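Side-chain contact in hypothetical protein Atu0120 (Agrobacterium tumefaciens, PDB 2I6H), which is of unknown function, an all-helical member of the bacterial DUF924 family: residues A[55-58]-A[59-63]. Residues are numbered along the deposited sequence; the frame is centred on the assembly and turned at random. Where two conformers were deposited one is given.
Sequences NHFH and DRFRD
Arg62 lays its CB over one face of the His58 imidazole, a CH-pi contact with the carbon 4.0 Å from the ring centroid and only 13° off the ring normal. CG of Arg62 comes 3.7 Å from His58 NE2. Both residues carry CG anti to the backbone N (chi1 -175° for His58, 178° for Arg62), and the two side chains start out alongside each other in the same direction before Arg62 bends at chi2. One residue back along the chain, Phe57 and Phe61 meet edge to edge: CD1 of Phe57 lies 3.9 Å from CD2 of Phe61, each atom near the plane of the other's ring, while the side chains cross at about a right angle. His56 and Arg60 make a third pair; CD2 of His56 packs 3.9 Å from Arg60 CG, and one water links His56 NE2 (2.8 Å) with Arg60 NH1, from which it accepts a hydrogen bond. Bends at chi2 and chi3 curl the arginine back, and Phe61 CZ lies over one face of its guanidinium, offset toward the rim.

All three are i to i+4 pairs on helix 51-69, whose backbone bonds here include Phe61 N to Phe57 O, 2.9 Å. The helix turns its phenylalanines into an aromatic cluster: Phe37 of helix 29-41 meets the rings of His56, Phe57 and Phe61, and Phe93 of helix 80-97 packs edge-to-face on Phe57. Phe93 also touches His58 and Arg62. Arg62 NH2 forms a salt bridge with the next residue, to Asp63 OD1 at 3.0 Å, on the anti side of that oxygen and somewhat out of the carboxylate plane.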
loop_
_atom_site.group_PDB
_atom_site.type_symbol
_atom_site.label_atom_id
_atom_site.label_comp_id
_atom_site.label_asym_id
_atom_site.label_seq_id
_atom_site.Cartn_x
_atom_site.Cartn_y
_atom_site.Cartn_z
ATOM N N ASN A 55 13.806 -12.088 -12.593
ATOM C CA ASN A 55 14.828 -13.039 -13.084
ATOM C C ASN A 55 15.207 -14.030 -11.997
ATOM O O ASN A 55 15.314 -15.254 -12.216
ATOM C CB ASN A 55 16.109 -12.282 -13.471
ATOM C CG ASN A 55 16.188 -11.955 -14.945
ATOM O OD1 ASN A 55 15.234 -11.485 -15.534
ATOM N ND2 ASN A 55 17.362 -12.162 -15.535
ATOM N N HIS A 56 15.467 -13.486 -10.819
ATOM C CA HIS A 56 15.904 -14.271 -9.718
ATOM C C HIS A 56 14.828 -15.315 -9.298
ATOM O O HIS A 56 15.131 -16.500 -9.071
ATOM C CB HIS A 56 16.252 -13.282 -8.583
ATOM C CG HIS A 56 16.856 -13.914 -7.375
ATOM N ND1 HIS A 56 17.042 -13.220 -6.198
ATOM C CD2 HIS A 56 17.330 -15.170 -7.157
ATOM C CE1 HIS A 56 17.608 -14.018 -5.307
ATOM N NE2 HIS A 56 17.782 -15.211 -5.859
ATOM N N PHE A 57 13.591 -14.851 -9.176
ATOM C CA PHE A 57 12.453 -15.693 -8.775
ATOM C C PHE A 57 12.323 -16.812 -9.824
ATOM O O PHE A 57 12.175 -17.985 -9.497
ATOM C CB PHE A 57 11.223 -14.785 -8.742
ATOM C CG PHE A 57 10.044 -15.319 -7.975
ATOM C CD1 PHE A 57 10.088 -16.542 -7.285
ATOM C CD2 PHE A 57 8.858 -14.557 -7.947
ATOM C CE1 PHE A 57 8.954 -17.020 -6.588
ATOM C CE2 PHE A 57 7.747 -15.019 -7.255
ATOM C CZ PHE A 57 7.795 -16.259 -6.579
ATOM N N HIS A 58 12.425 -16.447 -11.089
ATOM C CA HIS A 58 12.319 -17.449 -12.161
ATOM C C HIS A 58 13.466 -18.492 -12.125
ATOM O O HIS A 58 13.217 -19.712 -12.254
ATOM C CB HIS A 58 12.290 -16.741 -13.517
ATOM C CG HIS A 58 12.064 -17.665 -14.669
ATOM N ND1 HIS A 58 13.088 -18.376 -15.257
ATOM C CD2 HIS A 58 10.924 -18.019 -15.322
ATOM C CE1 HIS A 58 12.594 -19.108 -16.247
ATOM N NE2 HIS A 58 11.283 -18.913 -16.300
ATOM N N ASP A 59 14.708 -18.014 -11.953
ATOM C CA ASP A 59 15.861 -18.907 -11.850
ATOM C C ASP A 59 15.680 -19.946 -10.740
ATOM O O ASP A 59 15.972 -21.139 -10.944
ATOM C CB ASP A 59 17.154 -18.103 -11.648
ATOM C CG ASP A 59 18.408 -18.985 -11.577
ATOM O OD1 ASP A 59 18.561 -19.922 -12.385
ATOM O OD2 ASP A 59 19.276 -18.709 -10.717
ATOM N N ARG A 60 15.204 -19.512 -9.582
ATOM C CA ARG A 60 15.003 -20.408 -8.425
ATOM C C ARG A 60 13.821 -21.387 -8.633
ATOM O O ARG A 60 13.972 -22.596 -8.397
ATOM C CB ARG A 60 14.763 -19.592 -7.139
ATOM C CG ARG A 60 15.995 -18.808 -6.612
ATOM C CD ARG A 60 17.105 -19.651 -5.995
ATOM N NE ARG A 60 16.686 -20.691 -5.058
ATOM C CZ ARG A 60 16.553 -20.574 -3.734
ATOM N NH1 ARG A 60 16.779 -19.426 -3.100
ATOM N NH2 ARG A 60 16.194 -21.647 -3.023
ATOM N N PHE A 61 12.666 -20.852 -9.021
ATOM C CA PHE A 61 11.394 -21.539 -8.768
ATOM C C PHE A 61 10.499 -21.804 -9.972
ATOM O O PHE A 61 9.344 -22.200 -9.797
ATOM C CB PHE A 61 10.645 -20.879 -7.586
ATOM C CG PHE A 61 11.447 -20.865 -6.309
ATOM C CD1 PHE A 61 12.016 -22.058 -5.813
ATOM C CD2 PHE A 61 11.649 -19.668 -5.609
ATOM C CE1 PHE A 61 12.805 -22.065 -4.633
ATOM C CE2 PHE A 61 12.404 -19.640 -4.433
ATOM C CZ PHE A 61 12.993 -20.850 -3.934
ATOM N N ARG A 62 11.024 -21.606 -11.196
ATOM C CA ARG A 62 10.221 -21.982 -12.377
ATOM C C ARG A 62 9.741 -23.436 -12.278
ATOM O O ARG A 62 8.563 -23.705 -12.479
ATOM C CB ARG A 62 10.968 -21.751 -13.705
ATOM C CG ARG A 62 10.157 -22.185 -14.919
ATOM C CD ARG A 62 10.552 -23.605 -15.343
ATOM N NE ARG A 62 9.767 -24.041 -16.512
ATOM C CZ ARG A 62 9.289 -25.268 -16.694
ATOM N NH1 ARG A 62 8.550 -25.521 -17.777
ATOM N NH2 ARG A 62 9.549 -26.255 -15.823
ATOM N N ASP A 63 10.644 -24.374 -11.971
ATOM C CA ASP A 63 10.246 -25.801 -11.917
ATOM C C ASP A 63 9.166 -26.045 -10.866
ATOM O O ASP A 63 8.220 -26.804 -11.108
ATOM C CB ASP A 63 11.462 -26.713 -11.676
ATOM C CG ASP A 63 12.334 -26.839 -12.901
ATOM O OD1 ASP A 63 11.892 -26.436 -14.020
ATOM O OD2 ASP A 63 13.480 -27.318 -12.750
HETATM O O HOH W 1 18.261 -17.027 -3.833
#